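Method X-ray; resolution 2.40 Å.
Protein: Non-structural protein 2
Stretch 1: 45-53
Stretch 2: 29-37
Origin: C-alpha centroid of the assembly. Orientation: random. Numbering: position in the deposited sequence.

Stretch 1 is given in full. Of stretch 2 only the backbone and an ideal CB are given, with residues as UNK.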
# COMPACT_ATOMS: atom_id res chain seq x y z
N PHE A 45 5.95 3.47 23.98
CA PHE A 45 7.14 3.06 23.25
C PHE A 45 7.83 2.11 24.22
O PHE A 45 8.13 2.48 25.35
CB PHE A 45 7.99 4.30 22.91
CG PHE A 45 9.30 4.00 22.21
CD1 PHE A 45 10.42 3.60 22.94
CD2 PHE A 45 9.43 4.16 20.84
CE1 PHE A 45 11.65 3.34 22.30
CE2 PHE A 45 10.65 3.90 20.19
CZ PHE A 45 11.76 3.50 20.92
N LYS A 46 8.03 0.85 23.82
CA LYS A 46 8.65 -0.12 24.72
C LYS A 46 9.24 -1.32 24.01
O LYS A 46 8.53 -1.98 23.25
CB LYS A 46 7.66 -0.60 25.80
CG LYS A 46 8.18 -1.79 26.58
CD LYS A 46 7.45 -2.03 27.90
CE LYS A 46 8.30 -2.90 28.84
NZ LYS A 46 7.56 -3.35 30.07
N PRO A 47 10.52 -1.61 24.26
CA PRO A 47 11.14 -2.86 23.81
C PRO A 47 10.47 -4.05 24.48
O PRO A 47 10.34 -4.06 25.70
CB PRO A 47 12.59 -2.74 24.32
CG PRO A 47 12.80 -1.31 24.53
CD PRO A 47 11.48 -0.76 24.99
N VAL A 48 10.03 -5.03 23.69
CA VAL A 48 9.33 -6.20 24.23
C VAL A 48 9.80 -7.53 23.61
O VAL A 48 10.45 -7.54 22.56
CB VAL A 48 7.80 -6.08 24.11
CG1 VAL A 48 7.28 -5.04 25.07
CG2 VAL A 48 7.38 -5.79 22.65
N LYS A 49 9.44 -8.63 24.26
CA LYS A 49 9.89 -9.94 23.82
C LYS A 49 9.03 -10.46 22.68
O LYS A 49 9.51 -11.22 21.81
CB LYS A 49 9.92 -10.96 24.99
CG LYS A 49 8.63 -11.06 25.85
CD LYS A 49 8.79 -12.04 27.03
CE LYS A 49 9.02 -11.32 28.36
NZ LYS A 49 9.32 -12.25 29.54
N ASN A 50 7.76 -10.08 22.66
CA ASN A 50 6.83 -10.67 21.70
C ASN A 50 5.64 -9.78 21.32
O ASN A 50 5.23 -8.92 22.10
CB ASN A 50 6.38 -12.08 22.18
CG ASN A 50 5.45 -12.02 23.38
OD1 ASN A 50 5.90 -12.07 24.52
ND2 ASN A 50 4.15 -11.91 23.12
N PRO A 51 5.10 -9.99 20.13
CA PRO A 51 3.87 -9.29 19.72
C PRO A 51 2.65 -9.82 20.48
O PRO A 51 2.61 -10.97 20.88
CB PRO A 51 3.75 -9.61 18.23
CG PRO A 51 4.50 -10.87 18.05
CD PRO A 51 5.60 -10.89 19.08
N GLU A 52 1.67 -8.95 20.66
CA GLU A 52 0.44 -9.28 21.37
C GLU A 52 -0.63 -9.64 20.35
O GLU A 52 -0.48 -9.31 19.17
CB GLU A 52 -0.01 -8.07 22.18
CG GLU A 52 0.97 -7.62 23.24
CD GLU A 52 0.48 -6.40 24.01
OE1 GLU A 52 -0.32 -5.61 23.45
OE2 GLU A 52 0.91 -6.24 25.18
N PRO A 53 -1.70 -10.31 20.79
CA PRO A 53 -2.82 -10.65 19.91
C PRO A 53 -3.37 -9.44 19.17
O PRO A 53 -3.39 -8.34 19.71
CB PRO A 53 -3.86 -11.21 20.87
CG PRO A 53 -3.06 -11.77 21.97
CD PRO A 53 -1.89 -10.84 22.15
N UNK A 29 19.67 -2.36 22.41
CA UNK A 29 20.21 -1.86 23.67
C UNK A 29 19.57 -2.52 24.90
O UNK A 29 20.23 -2.71 25.93
CB UNK A 29 20.02 -0.34 23.74
N UNK A 30 18.28 -2.85 24.81
CA UNK A 30 17.56 -3.42 25.95
C UNK A 30 17.43 -4.94 25.85
O UNK A 30 16.76 -5.56 26.67
CB UNK A 30 16.17 -2.79 26.06
N UNK A 31 18.09 -5.51 24.84
CA UNK A 31 18.15 -6.96 24.61
C UNK A 31 16.77 -7.58 24.31
O UNK A 31 16.46 -8.70 24.74
CB UNK A 31 18.76 -7.65 25.83
N UNK A 32 15.95 -6.84 23.57
CA UNK A 32 14.63 -7.31 23.19
C UNK A 32 14.55 -7.39 21.66
O UNK A 32 15.18 -6.59 20.97
CB UNK A 32 13.54 -6.39 23.75
N UNK A 33 13.81 -8.36 21.12
CA UNK A 33 13.64 -8.45 19.67
C UNK A 33 12.77 -7.32 19.09
O UNK A 33 13.12 -6.78 18.04
CB UNK A 33 13.02 -9.80 19.31
N UNK A 34 11.69 -6.94 19.76
CA UNK A 34 10.79 -5.92 19.19
C UNK A 34 10.84 -4.58 19.89
O UNK A 34 11.19 -4.49 21.08
CB UNK A 34 9.35 -6.43 19.22
N UNK A 35 10.47 -3.54 19.14
CA UNK A 35 10.04 -2.30 19.77
C UNK A 35 8.55 -2.12 19.59
O UNK A 35 8.07 -1.94 18.46
CB UNK A 35 10.80 -1.10 19.19
N UNK A 36 7.80 -2.16 20.69
CA UNK A 36 6.36 -1.91 20.62
C UNK A 36 6.03 -0.42 20.47
O UNK A 36 6.49 0.42 21.28
CB UNK A 36 5.68 -2.46 21.87
N UNK A 37 5.23 -0.10 19.45
CA UNK A 37 4.59 1.20 19.32
C UNK A 37 3.08 1.06 19.47
O UNK A 37 2.43 0.40 18.69
CB UNK A 37 4.94 1.84 17.98

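Stretch 2 runs antiparallel to stretch 1, and four backbone hydrogen bonds fix the register, so that successive positions from 34 onward lie on opposite faces of the sheet. Positions 29 and 31 have no CB within 5.5 Å of stretch 1, which therefore sets no requirement there; they are L29 and S31.

At position 30 CA-to-CB points toward stretch 1, and the ideal CB lies 4.0 Å from P47 CB. A small residue, polar or apolar, would suit this approach to a proline ring. It is S30, whose OG lies 3.7 Å from P47 CG and is hydrogen-bonded elsewhere in the structure.

Position 32 also points toward stretch 1, its ideal CB 3.8 Å from P47 CB and 3.5 Å from V48 O. An aliphatic stem could pack on the proline, and a polar end could reach the nearby backbone. Q32 has both: its OE1 comes within 3.3 Å of K49 N at an angle too poor for a hydrogen bond.

At position 33 phi is -70° and CB points sideways; proline is compatible, as are many others. It is P33.

Position 34 pairs with V48, its N donating to V48 O (3.1 Å) and its O accepting from V48 N (2.9 Å). Its CB shares a face with V48, and beyond it the chain turns through K49, N50 and P51, offering carbonyls and a proline ring. A long apolar or aromatic side chain would suit. In Y34 the ring edge meets K49 O, 3.3 Å from CE2, and P51 CD lies 3.5 Å from CE2.

Position 35 faces the side of F45 and P47, its ideal CB 5.0 Å from F45 CZ. A small or medium apolar residue would fit against the aromatic ring. C35 places its SG over one ring face, 3.6 Å from the centroid of the F45 ring.

Position 36 pairs with K46, its N donating to K46 O (2.7 Å) and its O accepting from K46 N (3.0 Å). The ideal CB is tight, 3.2 Å from K46 O, and 3.8 Å from V48 CG2; an extended chain with an apolar stem would suit, and the carboxylate of E52 farther along could favour a polar or basic end. Q36, with chi1 and chi2 both t, brings NE2 to 3.7 Å from E52 OE1, without a hydrogen bond.

Position 37 pairs with F45, but its CB has nothing of stretch 1 within 5.5 Å. Extended backbone angles suit a beta-branched residue, among others; it is I37.

Stretch 2 29-37: LSSQPYCQI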
# COMPACT_ATOMS: atom_id res chain seq x y z
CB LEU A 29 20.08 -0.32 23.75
CG LEU A 29 19.73 0.32 25.11
CD1 LEU A 29 20.97 0.72 25.89
CD2 LEU A 29 18.79 1.52 24.97
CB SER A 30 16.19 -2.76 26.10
OG SER A 30 16.29 -1.38 25.82
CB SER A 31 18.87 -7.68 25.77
OG SER A 31 20.13 -7.08 26.04
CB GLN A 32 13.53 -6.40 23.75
CG GLN A 32 13.53 -6.26 25.27
CD GLN A 32 13.09 -7.54 25.99
OE1 GLN A 32 12.58 -8.47 25.37
NE2 GLN A 32 13.32 -7.58 27.30
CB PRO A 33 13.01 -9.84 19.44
CG PRO A 33 12.57 -10.34 20.80
CD PRO A 33 13.14 -9.45 21.85
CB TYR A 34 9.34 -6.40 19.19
CG TYR A 34 9.17 -7.74 18.55
CD1 TYR A 34 9.00 -7.86 17.17
CD2 TYR A 34 9.18 -8.91 19.32
CE1 TYR A 34 8.86 -9.13 16.56
CE2 TYR A 34 9.04 -10.17 18.73
CZ TYR A 34 8.87 -10.27 17.36
OH TYR A 34 8.74 -11.52 16.80
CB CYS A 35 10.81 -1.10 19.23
SG CYS A 35 10.56 0.36 20.24
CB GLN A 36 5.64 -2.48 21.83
CG GLN A 36 4.14 -2.19 21.86
CD GLN A 36 3.45 -2.65 23.16
OE1 GLN A 36 4.11 -2.83 24.18
NE2 GLN A 36 2.14 -2.83 23.11
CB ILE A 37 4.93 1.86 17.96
CG1 ILE A 37 6.45 1.88 17.77
CG2 ILE A 37 4.33 3.28 17.87
CD1 ILE A 37 6.89 2.31 16.40
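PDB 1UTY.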